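Beta-glucanase (Podospora anserina, PDB 4LE4) probably hydrolyses beta-glucan chains, as a glycoside hydrolase of family GH131, and binds the cello-oligosaccharide cellotriose. Local coordinates at residues 97-102 against 163-168; 114-119 against 208-213; 169-174 against 196-201. All coordinates share one frame; numbering follows the deposited sequence.

Contact 1 of 3, residues 97-102 against 163-168; sequences YHFSLM and HNVAYE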
loop_
_atom_site.group_PDB
_atom_site.type_symbol
_atom_site.label_atom_id
_atom_site.label_comp_id
_atom_site.label_asym_id
_atom_site.label_seq_id
_atom_site.Cartn_x
_atom_site.Cartn_y
_atom_site.Cartn_z
ATOM N N TYR A 97 -8.539 4.729 4.660
ATOM C CA TYR A 97 -7.863 3.732 3.833
ATOM C C TYR A 97 -6.781 3.054 4.661
ATOM O O TYR A 97 -5.790 3.678 5.016
ATOM C CB TYR A 97 -7.213 4.398 2.629
ATOM C CG TYR A 97 -8.150 4.673 1.498
ATOM C CD1 TYR A 97 -9.209 5.565 1.656
ATOM C CD2 TYR A 97 -7.966 4.064 0.256
ATOM C CE1 TYR A 97 -10.060 5.840 0.583
ATOM C CE2 TYR A 97 -8.809 4.330 -0.815
ATOM C CZ TYR A 97 -9.854 5.224 -0.643
ATOM O OH TYR A 97 -10.657 5.535 -1.731
ATOM N N HIS A 98 -6.973 1.778 4.960
ATOM C CA HIS A 98 -6.033 1.028 5.791
ATOM C C HIS A 98 -5.061 0.123 5.036
ATOM O O HIS A 98 -5.360 -0.398 3.965
ATOM C CB HIS A 98 -6.774 0.048 6.715
ATOM C CG HIS A 98 -7.536 0.665 7.845
ATOM N ND1 HIS A 98 -8.836 1.115 7.719
ATOM C CD2 HIS A 98 -7.206 0.822 9.149
ATOM C CE1 HIS A 98 -9.271 1.529 8.899
ATOM N NE2 HIS A 98 -8.302 1.357 9.782
ATOM N N PHE A 99 -3.898 -0.081 5.639
ATOM C CA PHE A 99 -2.905 -1.037 5.132
ATOM C C PHE A 99 -1.755 -1.156 6.103
ATOM O O PHE A 99 -1.482 -0.236 6.863
ATOM C CB PHE A 99 -2.384 -0.727 3.718
ATOM C CG PHE A 99 -1.615 0.581 3.597
ATOM C CD1 PHE A 99 -2.302 1.774 3.489
ATOM C CD2 PHE A 99 -0.202 0.601 3.594
ATOM C CE1 PHE A 99 -1.625 2.992 3.383
ATOM C CE2 PHE A 99 0.500 1.848 3.483
ATOM C CZ PHE A 99 -0.225 3.029 3.378
ATOM N N SER A 100 -1.102 -2.318 6.103
ATOM C CA SER A 100 0.045 -2.533 6.963
ATOM C C SER A 100 1.152 -2.942 5.973
ATOM O O SER A 100 0.900 -3.638 5.006
ATOM C CB SER A 100 -0.242 -3.619 8.007
ATOM O OG SER A 100 -1.316 -3.222 8.876
ATOM N N LEU A 101 2.362 -2.462 6.224
ATOM C CA LEU A 101 3.511 -2.685 5.354
ATOM C C LEU A 101 4.768 -3.045 6.140
ATOM O O LEU A 101 4.997 -2.500 7.206
ATOM C CB LEU A 101 3.765 -1.375 4.595
ATOM C CG LEU A 101 4.959 -1.300 3.646
ATOM C CD1 LEU A 101 4.706 -2.165 2.418
ATOM C CD2 LEU A 101 5.139 0.201 3.240
ATOM N N MET A 102 5.624 -3.894 5.567
ATOM C CA MET A 102 6.876 -4.271 6.260
ATOM C C MET A 102 7.911 -4.651 5.207
ATOM O O MET A 102 7.566 -5.092 4.108
ATOM C CB MET A 102 6.598 -5.481 7.196
ATOM C CG MET A 102 7.798 -6.112 7.943
ATOM S SD MET A 102 8.669 -7.358 6.912
ATOM C CE MET A 102 7.524 -8.805 7.046
ATOM N N HIS A 163 4.374 -1.506 9.799
ATOM C CA HIS A 163 3.820 -0.166 9.867
ATOM C C HIS A 163 2.376 -0.237 9.464
ATOM O O HIS A 163 2.057 -0.587 8.327
ATOM C CB HIS A 163 4.556 0.773 8.902
ATOM C CG HIS A 163 5.926 1.134 9.373
ATOM N ND1 HIS A 163 6.174 2.254 10.137
ATOM C CD2 HIS A 163 7.111 0.493 9.240
ATOM C CE1 HIS A 163 7.458 2.288 10.459
ATOM N NE2 HIS A 163 8.049 1.229 9.928
ATOM N N ASN A 164 1.499 0.115 10.392
ATOM C CA ASN A 164 0.058 0.091 10.129
ATOM C C ASN A 164 -0.352 1.539 9.863
ATOM O O ASN A 164 -0.037 2.413 10.643
ATOM C CB ASN A 164 -0.657 -0.439 11.378
ATOM C CG ASN A 164 0.037 -1.686 11.955
ATOM O OD1 ASN A 164 0.574 -1.681 13.087
ATOM N ND2 ASN A 164 0.053 -2.730 11.176
ATOM N N VAL A 165 -1.070 1.768 8.777
ATOM C CA VAL A 165 -1.453 3.118 8.362
ATOM C C VAL A 165 -2.946 3.218 8.026
ATOM O O VAL A 165 -3.580 2.224 7.640
ATOM C CB VAL A 165 -0.719 3.480 7.032
ATOM C CG1 VAL A 165 -1.218 4.836 6.460
ATOM C CG2 VAL A 165 0.797 3.483 7.243
ATOM N N ALA A 166 -3.517 4.395 8.266
ATOM C CA ALA A 166 -4.847 4.658 7.778
ATOM C C ALA A 166 -4.804 6.089 7.245
ATOM O O ALA A 166 -4.408 7.008 7.975
ATOM C CB ALA A 166 -5.915 4.528 8.864
ATOM N N TYR A 167 -5.136 6.273 5.962
ATOM C CA TYR A 167 -5.228 7.638 5.411
ATOM C C TYR A 167 -6.663 8.062 5.773
ATOM O O TYR A 167 -7.585 7.342 5.444
ATOM C CB TYR A 167 -5.190 7.657 3.891
ATOM C CG TYR A 167 -3.955 7.125 3.235
ATOM C CD1 TYR A 167 -2.706 7.316 3.804
ATOM C CD2 TYR A 167 -4.038 6.494 1.988
ATOM C CE1 TYR A 167 -1.547 6.895 3.139
ATOM C CE2 TYR A 167 -2.892 6.065 1.311
ATOM C CZ TYR A 167 -1.644 6.272 1.895
ATOM O OH TYR A 167 -0.488 5.865 1.231
ATOM N N GLU A 168 -6.827 9.186 6.457
ATOM C CA GLU A 168 -8.158 9.711 6.811
ATOM C C GLU A 168 -8.441 10.706 5.687
ATOM O O GLU A 168 -7.900 11.816 5.668
ATOM C CB GLU A 168 -8.092 10.440 8.158
ATOM C CG GLU A 168 -9.394 11.211 8.467
ATOM C CD GLU A 168 -9.458 11.819 9.856
ATOM O OE1 GLU A 168 -8.435 11.869 10.564
ATOM O OE2 GLU A 168 -10.564 12.269 10.237
#
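Tyr97 and Tyr167 face each other on neighbouring antiparallel strands, 94-102 and 163-170, in one sheet of a beta-sandwich consistent with the concanavalin clan. Two backbone hydrogen bonds join them: Tyr97 N donates to Tyr167 O. In return, Tyr167 N donates to Tyr97 O. Tyr97 CB rests 3.9 Å from Tyr167 CD2. Beyond CB the Tyr97 ring leads away, and its OH is hydrogen-bonded to Ile90 O.

His98 lies on the other face, in a non-hydrogen-bonded pair with Ala166. The Ala166 methyl is small enough to sit over the imidazole, CB lying 4.1 Å from the ring centroid in a CH-pi contact. Thr237 O satisfies NE2 of this ring, and Tyr230 stacks on it.

Phe99 lies on the same side of the sheet as Tyr97. Its CG stands between the backbone N and the carbonyl carbon (chi1 64°), and the side chain runs beside that of Val165. A flat ring suits the place: one face takes the branched Val165 CB, 3.9 Å from the centroid, while its edge meets the face of Tyr167 in an offset edge-to-face pair, centroids 5.3 Å apart and planes at 68°. Within that pair Phe99 CE1 approaches Tyr167 CZ to 3.6 Å.

Ser100 faces Asn164 in a second non-hydrogen-bonded pair, where the strands run close, and its CA makes a CA-H...O contact with His163 O. Leu101 exchanges two backbone bonds with His163, the one from His163 N to Leu101 O being nearly straight (2.8 Å, 175° at the hydrogen).

Contact 2 of 3, residues 114-119 against 208-213; sequences EHQIAF and GVLELP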
loop_
_atom_site.group_PDB
_atom_site.type_symbol
_atom_site.label_atom_id
_atom_site.label_comp_id
_atom_site.label_asym_id
_atom_site.label_seq_id
_atom_site.Cartn_x
_atom_site.Cartn_y
_atom_site.Cartn_z
ATOM N N GLU A 114 13.794 5.998 -5.741
ATOM C CA GLU A 114 12.529 6.431 -5.164
ATOM C C GLU A 114 11.437 5.372 -5.352
ATOM O O GLU A 114 11.304 4.789 -6.424
ATOM C CB GLU A 114 12.092 7.751 -5.804
ATOM C CG GLU A 114 10.667 8.193 -5.421
ATOM C CD GLU A 114 10.294 9.578 -6.004
ATOM O OE1 GLU A 114 11.184 10.313 -6.502
ATOM O OE2 GLU A 114 9.108 9.937 -5.949
ATOM N N HIS A 115 10.663 5.125 -4.292
ATOM C CA HIS A 115 9.547 4.185 -4.364
ATOM C C HIS A 115 8.328 4.984 -3.975
ATOM O O HIS A 115 8.415 5.835 -3.092
ATOM C CB HIS A 115 9.689 3.043 -3.349
ATOM C CG HIS A 115 10.851 2.136 -3.621
ATOM N ND1 HIS A 115 12.163 2.542 -3.474
ATOM C CD2 HIS A 115 10.897 0.843 -4.007
ATOM C CE1 HIS A 115 12.969 1.529 -3.755
ATOM N NE2 HIS A 115 12.225 0.487 -4.082
ATOM N N GLN A 116 7.232 4.719 -4.666
ATOM C CA GLN A 116 5.929 5.349 -4.398
ATOM C C GLN A 116 5.074 4.133 -4.014
ATOM O O GLN A 116 4.977 3.183 -4.768
ATOM C CB GLN A 116 5.437 6.062 -5.652
ATOM C CG GLN A 116 6.292 7.349 -5.876
ATOM C CD GLN A 116 6.206 7.909 -7.278
ATOM O OE1 GLN A 116 5.332 7.539 -8.051
ATOM N NE2 GLN A 116 7.120 8.823 -7.610
ATOM N N ILE A 117 4.447 4.214 -2.848
ATOM C CA ILE A 117 3.726 3.093 -2.252
ATOM C C ILE A 117 2.300 3.416 -1.835
ATOM O O ILE A 117 2.071 4.452 -1.215
ATOM C CB ILE A 117 4.517 2.667 -0.990
ATOM C CG1 ILE A 117 5.988 2.374 -1.392
ATOM C CG2 ILE A 117 3.874 1.454 -0.335
ATOM C CD1 ILE A 117 6.992 2.381 -0.237
ATOM N N ALA A 118 1.350 2.525 -2.122
ATOM C CA ALA A 118 -0.052 2.767 -1.689
ATOM C C ALA A 118 -0.521 4.174 -2.124
ATOM O O ALA A 118 -1.121 4.946 -1.355
ATOM C CB ALA A 118 -0.137 2.638 -0.195
ATOM N N PHE A 119 -0.278 4.474 -3.382
ATOM C CA PHE A 119 -0.588 5.795 -3.927
ATOM C C PHE A 119 -1.835 5.879 -4.755
ATOM O O PHE A 119 -2.254 4.886 -5.367
ATOM C CB PHE A 119 0.599 6.272 -4.802
ATOM C CG PHE A 119 0.901 5.361 -6.008
ATOM C CD1 PHE A 119 1.819 4.302 -5.899
ATOM C CD2 PHE A 119 0.293 5.591 -7.237
ATOM C CE1 PHE A 119 2.120 3.495 -7.018
ATOM C CE2 PHE A 119 0.579 4.797 -8.365
ATOM C CZ PHE A 119 1.494 3.745 -8.255
ATOM N N GLY A 208 0.338 -1.364 -3.720
ATOM C CA GLY A 208 1.518 -1.979 -4.270
ATOM C C GLY A 208 2.620 -0.958 -4.317
ATOM O O GLY A 208 2.572 0.036 -3.590
ATOM N N VAL A 209 3.584 -1.178 -5.206
ATOM C CA VAL A 209 4.782 -0.358 -5.285
ATOM C C VAL A 209 5.231 -0.011 -6.687
ATOM O O VAL A 209 5.189 -0.822 -7.601
ATOM C CB VAL A 209 5.997 -1.102 -4.623
ATOM C CG1 VAL A 209 7.225 -0.122 -4.513
ATOM C CG2 VAL A 209 5.623 -1.668 -3.262
ATOM N N LEU A 210 5.700 1.223 -6.822
ATOM C CA LEU A 210 6.238 1.735 -8.070
ATOM C C LEU A 210 7.654 2.191 -7.693
ATOM O O LEU A 210 7.839 2.836 -6.672
ATOM C CB LEU A 210 5.385 2.918 -8.566
ATOM C CG LEU A 210 5.708 3.626 -9.888
ATOM C CD1 LEU A 210 4.528 4.440 -10.361
ATOM C CD2 LEU A 210 6.893 4.537 -9.661
ATOM N N GLU A 211 8.661 1.819 -8.489
ATOM C CA GLU A 211 10.032 2.236 -8.184
ATOM C C GLU A 211 10.623 2.960 -9.394
ATOM O O GLU A 211 10.624 2.426 -10.501
ATOM C CB GLU A 211 10.923 1.024 -7.859
ATOM C CG GLU A 211 12.414 1.354 -7.585
ATOM C CD GLU A 211 13.257 0.110 -7.279
ATOM O OE1 GLU A 211 13.072 -0.927 -7.937
ATOM O OE2 GLU A 211 14.098 0.159 -6.370
ATOM N N LEU A 212 11.127 4.170 -9.192
ATOM C CA LEU A 212 11.716 4.911 -10.311
ATOM C C LEU A 212 13.138 4.451 -10.585
ATOM O O LEU A 212 13.820 3.977 -9.690
ATOM C CB LEU A 212 11.771 6.406 -10.002
ATOM C CG LEU A 212 10.473 7.193 -9.777
ATOM C CD1 LEU A 212 9.774 6.704 -8.531
ATOM C CD2 LEU A 212 10.822 8.678 -9.595
ATOM N N PRO A 213 13.600 4.562 -11.835
ATOM C CA PRO A 213 14.978 4.155 -12.127
ATOM C C PRO A 213 15.887 5.289 -11.644
ATOM O O PRO A 213 15.417 6.393 -11.365
ATOM C CB PRO A 213 14.994 4.055 -13.646
ATOM C CG PRO A 213 14.091 5.197 -14.049
ATOM C CD PRO A 213 12.916 5.051 -13.051
HETATM O O HOH W 1 14.892 7.252 -8.123
#
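Glu114 and Leu212 meet where the antiparallel strands around 115-117 and 209-211 give way to loops. Leu212 N gives its hydrogen to Glu114 O (2.8 Å), and the leucine methyls lie against the acid's extended chain, CD1 being 3.6 Å from Glu114 CG. Glu114 N is satisfied by a water that also makes a weak bond to Pro213 O.

The Glu114 carboxylate is shared: OE2 accepts from Gln116 NE2 (2.8 Å), which approaches from above the carboxylate plane, and forms a salt bridge with Lys128. An alanine here would probably leave the Gln116 amide and Lys128 without this acceptor and Leu212 without the packing of CG and CD.

Gln116 and Leu210 exchange backbone bonds in both directions, and Ala118 N donates to Gly208 O (3.1 Å) where both chains turn a corner; at Gly208 the backbone angles would jam a CB against the preceding carbonyl oxygen. On the face opposite the Gln116 and Leu210 side chains, Glu211 runs alongside His115, its CG over the imidazole, 3.9 Å from the ring centroid. His115 NE2 lies near Glu211 OE2 at a poor angle for a hydrogen bond; the hydrogen bond of His115 NE2 is made with Glu222 OE1, while Glu211 OE1 pairs with Arg78. His115 and Glu211 are both buried, and these partners supply polar contacts that solvent would otherwise give.

Strand 125-129 flanks the pair beside 115-117 and strand 78-84 flanks it beside 209-211, while Ile117 and Val209 pack on Trp226 of strand 222-233 in the other sheet of the sandwich.

Contact 3 of 3, residues 169-174 against 196-201; sequences IDFAAG and TSTSSN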
loop_
_atom_site.group_PDB
_atom_site.type_symbol
_atom_site.label_atom_id
_atom_site.label_comp_id
_atom_site.label_asym_id
_atom_site.label_seq_id
_atom_site.Cartn_x
_atom_site.Cartn_y
_atom_site.Cartn_z
ATOM N N ILE A 169 -9.266 10.313 4.727
ATOM C CA ILE A 169 -9.487 11.193 3.607
ATOM C C ILE A 169 -10.904 11.780 3.615
ATOM O O ILE A 169 -11.872 11.043 3.751
ATOM C CB ILE A 169 -9.270 10.425 2.281
ATOM C CG1 ILE A 169 -7.910 9.686 2.331
ATOM C CG2 ILE A 169 -9.334 11.405 1.082
ATOM C CD1 ILE A 169 -7.541 8.959 1.069
ATOM N N ASP A 170 -11.000 13.095 3.489
ATOM C CA ASP A 170 -12.313 13.734 3.385
ATOM C C ASP A 170 -12.353 14.222 1.952
ATOM O O ASP A 170 -11.784 15.273 1.641
ATOM C CB ASP A 170 -12.447 14.933 4.329
ATOM C CG ASP A 170 -13.885 15.467 4.379
ATOM O OD1 ASP A 170 -14.630 15.264 3.392
ATOM O OD2 ASP A 170 -14.262 16.083 5.401
ATOM N N PHE A 171 -13.010 13.471 1.073
ATOM C CA PHE A 171 -13.072 13.850 -0.334
ATOM C C PHE A 171 -13.946 15.084 -0.603
ATOM O O PHE A 171 -13.880 15.674 -1.671
ATOM C CB PHE A 171 -13.570 12.674 -1.158
ATOM C CG PHE A 171 -12.593 11.537 -1.246
ATOM C CD1 PHE A 171 -11.579 11.548 -2.208
ATOM C CD2 PHE A 171 -12.695 10.450 -0.386
ATOM C CE1 PHE A 171 -10.669 10.483 -2.314
ATOM C CE2 PHE A 171 -11.800 9.376 -0.477
ATOM C CZ PHE A 171 -10.774 9.396 -1.455
ATOM N N ALA A 172 -14.756 15.469 0.373
ATOM C CA ALA A 172 -15.615 16.640 0.195
ATOM C C ALA A 172 -14.834 17.903 0.524
ATOM O O ALA A 172 -14.885 18.882 -0.218
ATOM C CB ALA A 172 -16.844 16.524 1.078
ATOM N N ALA A 173 -14.089 17.873 1.618
ATOM C CA ALA A 173 -13.285 19.005 2.037
ATOM C C ALA A 173 -11.934 19.060 1.323
ATOM O O ALA A 173 -11.286 20.108 1.284
ATOM C CB ALA A 173 -13.044 18.920 3.520
ATOM N N GLY A 174 -11.500 17.930 0.770
ATOM C CA GLY A 174 -10.199 17.927 0.119
ATOM C C GLY A 174 -9.077 17.958 1.138
ATOM O O GLY A 174 -8.180 18.807 1.081
ATOM N N THR A 196 -5.252 19.360 0.037
ATOM C CA THR A 196 -4.642 19.039 -1.245
ATOM C C THR A 196 -5.776 18.733 -2.206
ATOM O O THR A 196 -6.911 18.599 -1.781
ATOM C CB THR A 196 -3.679 17.792 -1.152
ATOM O OG1 THR A 196 -2.790 17.781 -2.281
ATOM C CG2 THR A 196 -4.458 16.498 -1.148
ATOM N N SER A 197 -5.476 18.627 -3.498
ATOM C CA SER A 197 -6.502 18.289 -4.496
ATOM C C SER A 197 -6.779 16.803 -4.391
ATOM O O SER A 197 -5.957 15.977 -4.809
ATOM C CB SER A 197 -6.025 18.561 -5.928
ATOM O OG SER A 197 -5.960 19.942 -6.204
ATOM N N THR A 198 -7.928 16.466 -3.829
ATOM C CA THR A 198 -8.293 15.088 -3.685
ATOM C C THR A 198 -9.272 14.849 -4.825
ATOM O O THR A 198 -10.421 15.283 -4.783
ATOM C CB THR A 198 -8.919 14.863 -2.297
ATOM O OG1 THR A 198 -8.942 13.465 -2.018
ATOM C CG2 THR A 198 -10.312 15.419 -2.217
ATOM N N SER A 199 -8.791 14.240 -5.888
ATOM C CA SER A 199 -9.642 13.977 -7.042
ATOM C C SER A 199 -9.418 12.505 -7.299
ATOM O O SER A 199 -8.282 12.062 -7.448
ATOM C CB SER A 199 -9.190 14.822 -8.242
ATOM O OG SER A 199 -10.135 14.797 -9.309
ATOM N N SER A 200 -10.497 11.738 -7.314
ATOM C CA SER A 200 -10.380 10.302 -7.525
ATOM C C SER A 200 -11.663 9.759 -8.090
ATOM O O SER A 200 -12.732 10.288 -7.802
ATOM C CB SER A 200 -10.083 9.608 -6.192
ATOM O OG SER A 200 -10.184 8.196 -6.293
ATOM N N ASN A 201 -11.556 8.703 -8.895
ATOM C CA ASN A 201 -12.741 8.049 -9.466
ATOM C C ASN A 201 -13.094 6.821 -8.630
ATOM O O ASN A 201 -14.074 6.138 -8.920
ATOM C CB ASN A 201 -12.478 7.517 -10.851
ATOM C CG ASN A 201 -11.937 6.103 -10.803
ATOM O OD1 ASN A 201 -12.621 5.147 -11.166
ATOM N ND2 ASN A 201 -10.715 5.963 -10.313
#
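Gly174, closing the hairpin turn between strands 163-170 and 175-182, packs against Thr196 and Thr198 of the loop that follows strand 188-195. Its carbonyl oxygen accepts a hydrogen from Thr196 N (3.2 Å), the donor lying 36° above the carbonyl plane. Next to this bond, Gly174 CA is 3.4 Å from Thr198 CG2. Glycine suits the position twice over: its phi is positive, and a CB would stand only 3.3 Å from Thr196 O.

Thr198 CB is directed toward the turn, and its two branches touch different residues. CG2, lying between its backbone N and carbonyl carbon, reaches Gly174, while OG1 comes to 3.3 Å from Phe171 CD1. Buried by this contact, OG1 has no polar partner in the model. The Phe171 side chain crosses that of Thr198 at about a right angle, and Ile169 CG2 sits over the centre of one face of its ring. Ser200 CB comes within 4.0 Å of Phe171 CE1, while Ser200 OG is hydrogen-bonded to Asp204.

Inside the turn, Asp170 OD1 accepts from Ala172 N (3.0 Å), and Gly174 N donates to Asp170 O (2.8 Å). Helical conformation at 171-173 and a glycine of positive phi, with the Asx turn of Asp170 at the start, are typical of a tight beta-hairpin loop.

Contacts 1 and 2 belong to the two different sheets of the sandwich, and their centres are about 15 Å apart. Tyr167 OH bridges them, probably hydrogen-bonded to Ala118 O at 2.8 Å, and Phe99 CZ packs 3.6 Å from Ala118 CB. Contact 3 continues strand 163-170 beyond contact 1 to the surface; their centres are about 18 Å apart, yet Tyr97 CD1 still touches Ile169 CD1 at 3.8 Å. Contacts 2 and 3 do not touch, their nearest atoms being about 8 Å apart, although contact 3 is nested in the chain loop that contact 2 closes. As in other concanavalin-like hydrolases, the sugar-binding cleft probably lies along the concave face of one sheet.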